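Local coordinates for protein DyP-type peroxidase (Thermobifida cellulosilytica, PDB 4GS1) that probably uses a bound haem to catalyse the hydrogen peroxide-dependent oxidation of dyes and other reducing substrates, at residues G267-D271 and T272-L276. Sequence-based numbering, arbitrary orientation.
Sequences GRHLD and TGAPL. With HEM (protoporphyrin IX containing Fe), chain F.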
# COMPACT_ATOMS: atom_id res chain seq x y z
N GLY B 267 10.16 11.20 24.47
CA GLY B 267 10.82 10.80 25.71
C GLY B 267 11.80 9.65 25.51
O GLY B 267 12.28 9.08 26.49
N ARG B 268 12.10 9.31 24.26
CA ARG B 268 13.07 8.25 23.95
C ARG B 268 13.97 8.68 22.80
O ARG B 268 13.58 9.50 21.98
CB ARG B 268 12.35 6.96 23.55
CG ARG B 268 11.68 6.21 24.71
CD ARG B 268 10.95 4.98 24.15
NE ARG B 268 10.32 4.13 25.17
CZ ARG B 268 10.92 3.09 25.75
NH1 ARG B 268 12.18 2.80 25.47
NH2 ARG B 268 10.25 2.35 26.63
N HIS B 269 15.18 8.12 22.76
CA HIS B 269 16.13 8.34 21.67
C HIS B 269 15.63 7.75 20.35
O HIS B 269 15.05 6.67 20.33
CB HIS B 269 17.47 7.68 22.01
CG HIS B 269 18.19 8.33 23.14
ND1 HIS B 269 19.02 9.41 22.96
CD2 HIS B 269 18.21 8.05 24.47
CE1 HIS B 269 19.53 9.78 24.13
NE2 HIS B 269 19.05 8.96 25.06
N LEU B 270 15.89 8.45 19.25
CA LEU B 270 15.45 7.99 17.94
C LEU B 270 16.31 6.83 17.43
O LEU B 270 15.78 5.86 16.88
CB LEU B 270 15.45 9.14 16.92
CG LEU B 270 14.14 9.89 16.69
CD1 LEU B 270 14.37 11.13 15.82
CD2 LEU B 270 13.09 8.98 16.05
N ASP B 271 17.62 6.92 17.61
CA ASP B 271 18.51 5.87 17.10
C ASP B 271 18.38 4.53 17.82
O ASP B 271 18.19 3.49 17.18
CB ASP B 271 19.98 6.35 17.04
CG ASP B 271 20.51 6.85 18.38
OD1 ASP B 271 19.74 7.07 19.34
OD2 ASP B 271 21.75 7.05 18.47
N THR B 272 18.47 4.55 19.14
CA THR B 272 18.49 3.31 19.92
C THR B 272 17.12 2.93 20.48
O THR B 272 16.91 1.79 20.87
CB THR B 272 19.41 3.45 21.13
OG1 THR B 272 18.91 4.49 21.98
CG2 THR B 272 20.83 3.78 20.70
N GLY B 273 16.22 3.90 20.56
CA GLY B 273 14.93 3.65 21.19
C GLY B 273 14.98 3.66 22.71
O GLY B 273 13.97 3.41 23.38
N ALA B 274 16.15 3.95 23.28
CA ALA B 274 16.33 3.99 24.73
C ALA B 274 15.56 5.15 25.34
O ALA B 274 15.41 6.19 24.71
CB ALA B 274 17.81 4.11 25.08
N PRO B 275 15.07 4.99 26.58
CA PRO B 275 14.47 6.15 27.24
C PRO B 275 15.53 7.25 27.37
O PRO B 275 16.72 6.92 27.47
CB PRO B 275 14.11 5.63 28.64
CG PRO B 275 14.08 4.13 28.51
CD PRO B 275 15.10 3.80 27.45
N LEU B 276 15.14 8.52 27.35
CA LEU B 276 16.10 9.57 27.68
C LEU B 276 16.57 9.32 29.11
O LEU B 276 15.75 9.15 30.04
CB LEU B 276 15.47 10.96 27.54
CG LEU B 276 14.98 11.32 26.14
CD1 LEU B 276 14.38 12.74 26.11
CD2 LEU B 276 16.10 11.20 25.13
CHA HEM F . 4.56 4.62 23.57
CHB HEM F . 4.41 6.75 19.22
CHC HEM F . -0.38 7.43 19.66
CHD HEM F . -0.33 4.93 23.83
C1A HEM F . 4.92 5.17 22.37
C2A HEM F . 6.27 5.24 21.88
C3A HEM F . 6.23 5.83 20.67
C4A HEM F . 4.85 6.14 20.37
CMA HEM F . 7.43 6.14 19.74
CAA HEM F . 7.52 4.72 22.64
CBA HEM F . 7.88 3.27 22.25
CGA HEM F . 6.89 2.27 22.76
O1A HEM F . 6.92 1.95 23.99
O2A HEM F . 6.08 1.76 21.94
C1B HEM F . 3.11 7.14 18.98
C2B HEM F . 2.67 7.89 17.82
C3B HEM F . 1.35 8.09 17.94
C4B HEM F . 0.91 7.46 19.17
CMB HEM F . 3.63 8.37 16.71
CAB HEM F . 0.38 8.82 16.97
CBB HEM F . 0.63 8.97 15.66
C1C HEM F . -0.78 6.81 20.83
C2C HEM F . -2.14 6.77 21.37
C3C HEM F . -2.12 6.06 22.51
C4C HEM F . -0.75 5.66 22.74
CMC HEM F . -3.36 7.39 20.66
CAC HEM F . -3.26 5.69 23.50
CBC HEM F . -4.42 6.34 23.62
C1D HEM F . 0.97 4.61 24.11
C2D HEM F . 1.38 3.81 25.25
C3D HEM F . 2.89 3.73 25.17
C4D HEM F . 3.26 4.47 23.99
CMD HEM F . 0.49 3.18 26.34
CAD HEM F . 3.82 3.00 26.16
CBD HEM F . 4.05 3.87 27.40
CGD HEM F . 4.93 3.09 28.35
O1D HEM F . 6.17 3.28 28.32
O2D HEM F . 4.39 2.26 29.13
NA HEM F . 4.06 5.72 21.43
NB HEM F . 2.01 6.89 19.78
NC HEM F . 0.05 6.14 21.71
ND HEM F . 2.11 4.97 23.39
FE HEM F . 2.07 6.02 21.64
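Arg-268 and Pro-275 run side by side where a tight loop folds back on itself, a worked example of how one turn can hold a long side chain against a cofactor. Arg-268 lines the haem pocket: its chain is extended from CG to NE, and NH1 reaches back to the carbonyl O of Gly-273 at 2.8 Å. That oxygen lies at the edge of the guanidinium, in its plane, while CD and NE rest on the propionate carbon CAA of the haem, each 3.8 Å away. A second bond from NH1, to the Glu-281 carbonyl, further fixes the group's rotation. Cutting the arginine back to an alanine would probably leave both carbonyls without this donor and open a gap beside the haem propionate.

Leu-276 sets CD2 over the centre of the His-269 ring, a CH-pi contact of 3.7 Å and 10° off the ring normal. The imidazole's chi2 of -86° turns its CD2 edge to the Ala-274 and Pro-275 carbonyls. Backbone bonds from His-269 N to Ala-274 O and from Leu-276 N to Gly-267 O flank a single beta bridge between Arg-268 and Pro-275, and Thr-272 OG1 closes an ST turn by accepting from Ala-274 N.

The loop leaves helix 259-266 at Gly-267; Leu-270 packs back on Val-259 and Arg-262 of that helix, and Val-285 touches both Arg-268 and Pro-275 before helix 303-307 begins.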